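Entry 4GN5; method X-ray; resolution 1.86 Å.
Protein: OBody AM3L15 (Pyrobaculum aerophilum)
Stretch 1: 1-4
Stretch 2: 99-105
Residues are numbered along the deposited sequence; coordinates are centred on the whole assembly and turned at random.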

# COMPACT_ATOMS: atom_id res chain seq x y z
N VAL A 1 -20.18 -10.46 20.22
CA VAL A 1 -19.17 -9.81 21.12
C VAL A 1 -18.35 -8.67 20.46
O VAL A 1 -17.23 -8.35 20.92
CB VAL A 1 -18.23 -10.90 21.73
N SER A 2 -18.87 -8.04 19.42
CA SER A 2 -18.17 -6.88 18.82
C SER A 2 -18.17 -5.65 19.75
O SER A 2 -19.19 -5.34 20.31
CB SER A 2 -18.68 -6.57 17.41
OG SER A 2 -19.99 -6.06 17.36
N PRO A 3 -17.01 -4.99 19.94
CA PRO A 3 -16.89 -3.88 20.90
C PRO A 3 -17.64 -2.61 20.48
O PRO A 3 -17.83 -2.37 19.28
CB PRO A 3 -15.38 -3.61 20.94
CG PRO A 3 -14.88 -4.07 19.63
CD PRO A 3 -15.72 -5.27 19.28
N LYS A 4 -18.06 -1.80 21.46
CA LYS A 4 -18.76 -0.55 21.21
C LYS A 4 -17.79 0.46 20.65
O LYS A 4 -16.60 0.51 21.01
CB LYS A 4 -19.42 0.01 22.47
N SER A 99 -6.26 -4.65 15.82
CA SER A 99 -6.20 -5.94 16.46
C SER A 99 -7.49 -6.75 16.22
O SER A 99 -7.46 -7.99 16.28
CB SER A 99 -5.96 -5.77 17.94
OG SER A 99 -7.08 -5.18 18.53
N GLU A 100 -8.60 -6.08 15.96
CA GLU A 100 -9.83 -6.81 15.61
C GLU A 100 -10.53 -6.15 14.43
O GLU A 100 -10.63 -4.92 14.37
CB GLU A 100 -10.80 -6.89 16.77
CG GLU A 100 -10.21 -7.37 18.06
CD GLU A 100 -11.14 -7.13 19.25
OE1 GLU A 100 -12.34 -6.83 19.07
OE2 GLU A 100 -10.65 -7.27 20.40
N ILE A 101 -10.95 -6.95 13.46
CA ILE A 101 -11.84 -6.42 12.43
C ILE A 101 -13.10 -7.26 12.39
O ILE A 101 -13.02 -8.45 12.09
CB ILE A 101 -11.17 -6.43 11.04
CG1 ILE A 101 -9.89 -5.58 11.04
CG2 ILE A 101 -12.21 -6.00 9.95
CD1 ILE A 101 -9.03 -5.64 9.71
N TRP A 102 -14.23 -6.65 12.66
CA TRP A 102 -15.51 -7.34 12.64
C TRP A 102 -16.39 -6.91 11.47
O TRP A 102 -16.54 -5.74 11.24
CB TRP A 102 -16.24 -7.06 13.94
CG TRP A 102 -15.54 -7.38 15.23
CD1 TRP A 102 -14.68 -6.60 15.92
CD2 TRP A 102 -15.72 -8.56 16.01
NE1 TRP A 102 -14.29 -7.23 17.07
CE2 TRP A 102 -14.92 -8.44 17.14
CE3 TRP A 102 -16.47 -9.72 15.84
CZ2 TRP A 102 -14.86 -9.41 18.10
CZ3 TRP A 102 -16.42 -10.68 16.79
CH2 TRP A 102 -15.61 -10.52 17.91
N ILE A 103 -16.97 -7.83 10.74
CA ILE A 103 -17.90 -7.46 9.71
C ILE A 103 -19.35 -7.64 10.14
O ILE A 103 -19.83 -8.75 10.28
CB ILE A 103 -17.62 -8.22 8.45
CG1 ILE A 103 -16.17 -7.98 8.04
CG2 ILE A 103 -18.54 -7.80 7.38
CD1 ILE A 103 -15.55 -9.05 7.31
N LEU A 104 -20.03 -6.52 10.34
CA LEU A 104 -21.42 -6.53 10.79
C LEU A 104 -22.40 -6.92 9.69
O LEU A 104 -23.22 -7.78 9.91
CB LEU A 104 -21.83 -5.22 11.41
CG LEU A 104 -21.05 -4.65 12.58
CD1 LEU A 104 -21.96 -4.01 13.48
CD2 LEU A 104 -20.27 -5.68 13.29
N ASN A 105 -22.28 -6.27 8.56
CA ASN A 105 -22.90 -6.76 7.39
C ASN A 105 -22.19 -6.49 6.11
O ASN A 105 -21.58 -5.46 5.91
CB ASN A 105 -24.41 -6.52 7.33
CG ASN A 105 -24.79 -5.11 7.16
OD1 ASN A 105 -25.36 -4.73 6.16
ND2 ASN A 105 -24.50 -4.32 8.14

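The contact between residues 1-4 and residues 99-105 is small, burying 205 Å² with both sides summed, and it centres on one indole. Trp102 has the largest area covered by the other stretch, followed by Ser2 and then Pro3. The nearest pair of CA atoms is Ser2 CA to Trp102 CA, 6.7 Å apart. No hydrogen bond crosses between the stretches among the atoms modelled, so the evidence here is for packing.

The geometry is best read from the conformation of Trp102. It lies in a strand with phi/psi of -110/132°, and its CA-to-CB bond points toward the N-terminal segment. With chi1 at -56° (m) and chi2 at 86°, the indole plane stands roughly perpendicular to the CA-CB-CG plane, and one face of the ring receives Ser2 CB and Val1 C. Ser2 CB lies 3.8 Å from Trp102 CD2. Measured to the centroid of the five-membered ring of Trp102, Ser2 CB is at 4.0 Å and only 17° off the ring normal, which places the methylene over the face and identifies a CH-pi contact.

The indole is also held within its own stretch. Trp102 NE1 donates a hydrogen bond to Glu100 OE1 at 2.8 Å, with an N-H...acceptor angle of 159°, close to linear. Glu100 and Trp102 are two apart in the strand, and both CA-to-CB bonds point toward the other stretch, so their side chains lie on a common side. Glu100 reaches the indole nitrogen with chi1 at -50° (m) and chi2 at 167° (t), an extended CA-CB-CG-CD arm; chi3 of 14° sets the carboxylate plane. Its other oxygen, OE2, is hydrogen-bonded elsewhere in the structure, so both carboxylate oxygens are engaged.

Pro3 packs beside this pair through its ring. Pro3 CD is 3.3 Å from Trp102 NE1, 3.8 Å from Trp102 CD1 and 3.7 Å from Glu100 OE1, so one methylene meets both partners of the hydrogen bond. Its approach to the indole is oblique. The proline ring has a C-gamma endo pucker, and its phi/psi of -70/152° continues the extended course of Ser2, at -69/133°.

The CA-to-CB bond of Ser2 points sideways. With chi1 at 70° (p), Ser2 turns its methylene to the five-membered ring of Trp102 and carries OG away from the ring face; Ser2 OG comes within 4.1 Å of Leu104 CD2, a loose contact without hydrogen-bonding character. Leu104 also has a sideways CA-to-CB bond, but the end of its side chain comes nearer to the first stretch. Its chi1 is -56° (m), whereas chi2 at -143° falls between the usual wells.

At the N-terminus the evidence is weaker. Val1 O is 3.8 Å from Trp102 CZ2, so this contact runs through backbone. Because Val1 is poorly ordered and lacks modelled CG1 and CG2, its coordinates cannot establish how its side chain packs.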